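Local coordinates for protein rubisco operon transcriptional regulator (Synechocystis sp., PDB 5Y2W) that probably represses transcription as a LysR-type regulator of carbon-concentrating genes, with a regulatory domain that binds the metabolite 2-phosphoglycolate, at residues A122-F127 with E180-R185. Numbering follows the deposited sequence.
Sequences AVQNLF and EFPIKR. With PGA (2-phosphoglycolic acid), chain B.
The wall of the 2-phosphoglycolate pocket in this LysR-type regulatory domain continues outward as an apolar seam between helix 118-129 and the loop that leads into strand 186-192. Residues 122-127 are regular α-helix, with L126 N hydrogen-bonded to A122 O and F127 N to V123 O, both at 2.9 Å. Residues 180-185 run beside them without regular structure: E180 has a positive phi (75°), the F181-P182 peptide is cis, and I183 onward is extended. The directions oppose, A122 facing I183 (CA-CA 7.9 Å) and L126 facing E180 (8.4 Å). One turn apart, A122 and L126 present their side chains to the loop. L126, with chi1 t and chi2 p, fills the middle of the seam: its CD2 lies 3.4 Å from F181 CZ and 3.8 Å from I183 CD1, while its CD1 meets E180 CB at 4.2 Å. I183 (m, t) extends CD1 to 4.0 Å from A122 O. The F181 ring, chi1 m, points its CZ toward the helix, 4.4 Å from F127 CE1; V86 and V158 of the three-stranded sheet also touch it. In the two-lobed, periplasmic-binding-protein-like fold, ligand sits in the cleft between the lobes, and R185 reaches it from the loop's end. Its chain is extended through chi3 (t, t, t); NH1 passes 4.0 Å from A122 CB, and NE and NH2 both donate to carboxylate O2 of PGA, at 2.9 and 2.5 Å. S117, G118 and T119, around the start of the same helix, also hydrogen-bond the ligand.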
# COMPACT_ATOMS: atom_id res chain seq x y z
N ALA A 122 -8.90 -6.69 -15.20
CA ALA A 122 -10.36 -6.84 -15.21
C ALA A 122 -11.10 -5.57 -15.75
O ALA A 122 -12.10 -5.65 -16.47
CB ALA A 122 -10.85 -7.14 -13.80
N VAL A 123 -10.60 -4.39 -15.41
CA VAL A 123 -11.24 -3.17 -15.91
C VAL A 123 -11.02 -3.14 -17.40
O VAL A 123 -11.94 -2.91 -18.16
CB VAL A 123 -10.66 -1.92 -15.27
CG1 VAL A 123 -11.14 -0.65 -15.97
CG2 VAL A 123 -11.00 -1.90 -13.79
N GLN A 124 -9.79 -3.35 -17.83
CA GLN A 124 -9.52 -3.35 -19.29
C GLN A 124 -10.38 -4.35 -20.04
O GLN A 124 -10.88 -4.06 -21.12
CB GLN A 124 -8.11 -3.67 -19.58
CG GLN A 124 -7.20 -2.51 -19.20
CD GLN A 124 -5.74 -2.92 -19.18
OE1 GLN A 124 -5.39 -4.05 -18.87
NE2 GLN A 124 -4.90 -2.00 -19.50
N ASN A 125 -10.59 -5.51 -19.46
CA ASN A 125 -11.39 -6.51 -20.18
C ASN A 125 -12.79 -6.12 -20.23
O ASN A 125 -13.44 -6.27 -21.25
CB ASN A 125 -11.25 -7.87 -19.55
CG ASN A 125 -9.90 -8.44 -19.85
OD1 ASN A 125 -9.32 -8.03 -20.83
ND2 ASN A 125 -9.35 -9.29 -18.99
N LEU A 126 -13.28 -5.57 -19.13
CA LEU A 126 -14.65 -5.13 -19.11
C LEU A 126 -14.89 -4.00 -20.13
O LEU A 126 -15.88 -4.04 -20.89
CB LEU A 126 -15.05 -4.72 -17.72
CG LEU A 126 -16.51 -4.23 -17.62
CD1 LEU A 126 -17.46 -5.44 -17.69
CD2 LEU A 126 -16.74 -3.41 -16.35
N PHE A 127 -14.02 -3.00 -20.15
CA PHE A 127 -14.16 -1.86 -21.09
C PHE A 127 -14.04 -2.27 -22.56
O PHE A 127 -14.79 -1.79 -23.40
CB PHE A 127 -13.14 -0.75 -20.76
CG PHE A 127 -13.39 -0.06 -19.45
CD1 PHE A 127 -14.57 -0.26 -18.76
CD2 PHE A 127 -12.50 0.85 -18.96
CE1 PHE A 127 -14.81 0.41 -17.58
CE2 PHE A 127 -12.72 1.51 -17.77
CZ PHE A 127 -13.87 1.28 -17.08
N GLU A 180 -23.05 -3.12 -15.11
CA GLU A 180 -21.99 -4.09 -15.22
C GLU A 180 -21.12 -4.06 -13.99
O GLU A 180 -20.17 -4.82 -13.90
CB GLU A 180 -21.14 -3.90 -16.48
CG GLU A 180 -21.95 -3.77 -17.76
CD GLU A 180 -22.92 -4.95 -18.03
OE1 GLU A 180 -23.87 -4.75 -18.81
OE2 GLU A 180 -22.74 -6.05 -17.46
N PHE A 181 -21.43 -3.20 -13.02
CA PHE A 181 -20.71 -3.19 -11.79
C PHE A 181 -21.62 -3.68 -10.71
O PHE A 181 -22.79 -3.49 -10.81
CB PHE A 181 -20.16 -1.79 -11.49
CG PHE A 181 -18.96 -1.47 -12.32
CD1 PHE A 181 -19.09 -0.95 -13.61
CD2 PHE A 181 -17.70 -1.77 -11.84
CE1 PHE A 181 -18.00 -0.68 -14.37
CE2 PHE A 181 -16.59 -1.53 -12.61
CZ PHE A 181 -16.73 -1.01 -13.89
N PRO A 182 -21.06 -4.28 -9.65
CA PRO A 182 -19.66 -4.55 -9.40
C PRO A 182 -19.10 -5.60 -10.28
O PRO A 182 -19.83 -6.43 -10.79
CB PRO A 182 -19.63 -5.06 -7.95
CG PRO A 182 -21.00 -5.55 -7.71
CD PRO A 182 -21.90 -4.63 -8.48
N ILE A 183 -17.80 -5.56 -10.52
CA ILE A 183 -17.19 -6.64 -11.23
C ILE A 183 -17.15 -7.76 -10.22
O ILE A 183 -16.57 -7.61 -9.12
CB ILE A 183 -15.80 -6.33 -11.74
CG1 ILE A 183 -15.91 -5.14 -12.73
CG2 ILE A 183 -15.17 -7.60 -12.38
CD1 ILE A 183 -14.67 -4.85 -13.55
N LYS A 184 -17.84 -8.84 -10.54
CA LYS A 184 -17.94 -9.98 -9.58
C LYS A 184 -16.61 -10.77 -9.53
O LYS A 184 -16.08 -11.17 -10.51
CB LYS A 184 -19.07 -10.91 -9.98
CG LYS A 184 -20.46 -10.32 -9.72
CD LYS A 184 -21.55 -11.16 -10.41
CE LYS A 184 -22.86 -10.41 -10.52
NZ LYS A 184 -22.76 -9.30 -11.52
N ARG A 185 -16.04 -10.89 -8.36
CA ARG A 185 -14.68 -11.40 -8.26
C ARG A 185 -14.57 -11.92 -6.85
O ARG A 185 -15.34 -11.54 -5.97
CB ARG A 185 -13.78 -10.23 -8.60
CG ARG A 185 -12.30 -10.39 -8.54
CD ARG A 185 -11.71 -9.00 -8.85
NE ARG A 185 -10.24 -8.92 -8.85
CZ ARG A 185 -9.46 -9.32 -9.85
NH1 ARG A 185 -10.01 -9.78 -10.95
NH2 ARG A 185 -8.13 -9.19 -9.79
P PGA B . -4.18 -6.25 -7.84
O1P PGA B . -5.28 -7.24 -7.20
O2P PGA B . -3.38 -5.73 -6.70
O3P PGA B . -5.01 -5.20 -8.60
O4P PGA B . -3.29 -7.15 -8.61
C2 PGA B . -6.20 -6.94 -6.18
C1 PGA B . -7.60 -7.49 -6.46
O1 PGA B . -8.52 -7.29 -5.61
O2 PGA B . -7.77 -8.13 -7.52